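Local coordinates for CT009 (Chlamydia trachomatis, PDB 4GQM), which is of unknown function but carries a helix-turn-helix domain, which may bind DNA or a protein partner, and is seen here as a sub-domain-swapped pair of chains, at the interface of chains A and B. Coordinates in Å, arbitrary orientation; residue numbers count along the deposited sequence, not the author numbering. Chains: chain A/B, CT009.

Contact 1: the interface of chains A and B. Residues chain A 55, 99; chain B 91-92.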
# COMPACT_ATOMS: atom_id res chain seq x y z
N ILE A 55 5.34 4.75 -4.17
CA ILE A 55 5.11 3.63 -5.10
C ILE A 55 5.99 2.41 -4.87
O ILE A 55 5.62 1.31 -5.25
CB ILE A 55 5.39 4.09 -6.55
CG1 ILE A 55 4.39 5.15 -7.00
CG2 ILE A 55 5.39 2.90 -7.52
CD1 ILE A 55 2.94 4.65 -7.02
N MET A 99 9.66 0.52 -12.92
CA MET A 99 8.68 1.46 -13.47
C MET A 99 9.07 2.88 -13.13
O MET A 99 8.95 3.81 -13.95
CB MET A 99 7.30 1.15 -12.91
CG MET A 99 6.27 2.08 -13.48
SD MET A 99 5.15 1.25 -14.60
CE MET A 99 4.21 2.67 -15.20
N GLU B 91 -2.19 4.34 -14.58
CA GLU B 91 -1.23 3.45 -15.21
C GLU B 91 -0.69 2.40 -14.24
O GLU B 91 -0.55 1.24 -14.61
CB GLU B 91 -0.08 4.23 -15.82
CG GLU B 91 -0.48 5.04 -17.04
CD GLU B 91 0.69 5.82 -17.68
OE1 GLU B 91 1.85 5.69 -17.22
OE2 GLU B 91 0.43 6.57 -18.64
N PHE B 92 -0.38 2.80 -13.01
CA PHE B 92 0.04 1.82 -12.02
C PHE B 92 -1.09 0.83 -11.72
O PHE B 92 -0.82 -0.35 -11.53
CB PHE B 92 0.58 2.51 -10.76
CG PHE B 92 2.03 2.91 -10.87
CD1 PHE B 92 3.02 1.95 -10.84
CD2 PHE B 92 2.41 4.24 -10.98
CE1 PHE B 92 4.34 2.30 -10.93
CE2 PHE B 92 3.74 4.59 -11.08
CZ PHE B 92 4.69 3.63 -11.05
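A:Met99 meets B:Phe92 across the two copies of helix 83-104, and can be followed outward along the rim of the phenyl ring. Its CB already lies 3.7 Å from CE1 of B:Phe92. CG of A:Met99 lies 3.2 Å from CE1 of B:Phe92 and also close to its CZ, at the far end of the phenyl group. With CG anti to the backbone N (chi1 -179°), the chain leaves its helix towards the partner. At chi2 (109°) it bends away from a staggered value. SD of A:Met99 then passes CE1 of B:Phe92 at 3.9 Å. The terminal CE lies over one face of that ring, displaced to the rim. Beyond, B:Glu91 brings the carboxylate oxygen OE1 to 4.3 Å from CE of A:Met99, loosely bordering the methionine tip.

A:Ile55, at the end of helix 51-55, takes the opposite face. Its CD1 sits 4.0 Å above that face of B:Phe92 near the edge, while CG2 of A:Ile55 touches CE1 of B:Phe92 at 3.6 Å. A branched side chain suits this place because its two arms spread along the ring, and an unbranched methionine can flex to follow the other side. Clamped between them, the flat phenyl group is a wedge entering chain A, and its symmetric twin enters chain B. The patch thereby ties the C-terminal helices together within the swapped dimer.

Contact 2: the interface of chains A and B. Residues chain A 18, 21-22, 47; chain B 67, 71, 73.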
# COMPACT_ATOMS: atom_id res chain seq x y z
N PHE A 18 -1.63 19.80 0.67
CA PHE A 18 -1.89 19.06 1.90
C PHE A 18 -1.26 19.75 3.11
O PHE A 18 -1.93 19.98 4.12
CB PHE A 18 -1.39 17.61 1.79
CG PHE A 18 -2.26 16.72 0.97
CD1 PHE A 18 -3.43 16.22 1.50
CD2 PHE A 18 -1.88 16.28 -0.27
CE1 PHE A 18 -4.21 15.36 0.76
CE2 PHE A 18 -2.70 15.40 -1.01
CZ PHE A 18 -3.85 14.97 -0.50
N GLN A 21 -3.03 23.02 4.17
CA GLN A 21 -4.32 22.78 4.82
C GLN A 21 -4.16 22.22 6.22
O GLN A 21 -4.87 22.61 7.15
CB GLN A 21 -5.20 21.88 3.95
CG GLN A 21 -5.66 22.55 2.66
CD GLN A 21 -6.47 23.78 2.93
OE1 GLN A 21 -7.51 23.68 3.57
NE2 GLN A 21 -6.01 24.94 2.46
N ARG A 22 -3.20 21.32 6.39
CA ARG A 22 -2.89 20.81 7.72
C ARG A 22 -2.42 21.91 8.67
O ARG A 22 -2.85 22.00 9.82
CB ARG A 22 -1.82 19.70 7.61
CG ARG A 22 -1.43 19.13 8.96
CD ARG A 22 -0.38 18.07 8.90
NE ARG A 22 0.84 18.45 8.21
CZ ARG A 22 1.85 19.11 8.75
NH1 ARG A 22 1.78 19.57 10.01
NH2 ARG A 22 2.94 19.33 8.03
N GLU A 47 3.38 14.74 1.61
CA GLU A 47 3.70 16.17 1.74
C GLU A 47 4.99 16.53 1.04
O GLU A 47 5.12 17.65 0.53
CB GLU A 47 3.69 16.61 3.20
CG GLU A 47 2.31 16.61 3.80
CD GLU A 47 2.18 17.37 5.09
OE1 GLU A 47 3.21 17.84 5.63
OE2 GLU A 47 1.02 17.53 5.56
N TYR B 67 -6.55 11.34 3.20
CA TYR B 67 -5.99 12.53 3.84
C TYR B 67 -6.81 13.75 3.40
O TYR B 67 -7.18 14.60 4.21
CB TYR B 67 -4.52 12.63 3.44
CG TYR B 67 -3.68 13.68 4.14
CD1 TYR B 67 -4.15 14.40 5.22
CD2 TYR B 67 -2.40 13.94 3.72
CE1 TYR B 67 -3.35 15.32 5.86
CE2 TYR B 67 -1.59 14.86 4.36
CZ TYR B 67 -2.08 15.57 5.43
OH TYR B 67 -1.33 16.50 6.11
N LEU B 71 -9.09 16.48 5.70
CA LEU B 71 -8.88 17.92 5.62
C LEU B 71 -10.03 18.65 4.94
O LEU B 71 -9.90 19.82 4.58
CB LEU B 71 -7.58 18.21 4.88
CG LEU B 71 -6.28 17.75 5.57
CD1 LEU B 71 -5.11 17.99 4.62
CD2 LEU B 71 -6.06 18.44 6.91
N MET B 73 -11.24 18.42 2.01
CA MET B 73 -11.03 18.68 0.60
C MET B 73 -11.66 17.57 -0.23
O MET B 73 -11.74 16.42 0.21
CB MET B 73 -9.54 18.76 0.28
CG MET B 73 -8.85 19.96 0.91
SD MET B 73 -7.18 20.22 0.31
CE MET B 73 -6.39 18.89 1.18
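A:Gln21 and A:Phe18, about one turn apart on helix 2-24, receive B:Leu71 and B:Met73 from the segment that follows helix 59-70. A:Gln21 buries its aliphatic part: CG lies 3.6 Å from SD of B:Met73, and CB is 4.0 Å from CD1 of B:Leu71. The bend at chi2 (-61°) turns the amide aside, so the methylenes face the partner; a glutamine can thus serve as a hydrocarbon at the margin of an apolar patch.

B:Leu71 pushes its forked end against the helix. Its CD1 meets A:Gln21 and A:Phe18, including the backbone O of A:Phe18 at 3.8 Å, while CD2 lies against CA of A:Arg22, 4.0 Å away. A compact branched residue is well fitted to span these three positions.

The phenyl group of A:Phe18 supplies another side of the patch. Its CD1 stands 3.3 Å above the ring plane of B:Tyr67, towards the rim, as the two side chains run past each other in opposite directions. CE of B:Met73 touches the same CD1.

At its far end, the tyrosine trades carbon contacts for a polar grip: OH of B:Tyr67 donates a hydrogen bond to OE2 of A:Glu47 (2.6 Å), approaching on the anti side, 20° out of the carboxylate plane. A:Arg22 holds that carboxylate side-on, NE giving a nearly straight bond to OE2 of A:Glu47 (2.8 Å) and NH2 reaching OE1, both on syn lone pairs. OE2 thus takes two donors, the arginine NE in a salt bridge and the phenol from chain B; tyrosine suits the place because its ring packs on A:Phe18 while its hydroxyl reaches the carboxylate. The paired grip fixes the carboxylate's rotation and probably favours its charged form. The site joins helices 2-24 and 40-48 of one chain to helix 59-70 and the segment after it of the other, consistent with the sub-domain swap.

About 23 Å separates the C-alpha centres of contacts 1 and 2, and they have no residue in common. Contact 1 involves helix 83-104 of both chains and the end of helix 51-55, whereas contact 2 sets helices 2-24 and 40-48 of chain A against helix 59-70 of chain B and the segment after it. Contact 2, and the A:Ile55 side of contact 1, set an earlier part of chain A against a later part of chain B, as a sub-domain swap would produce; the rest of contact 1 joins like helices. Two-fold symmetry repeats each contact, giving widely spaced attachments that should resist rocking between chains.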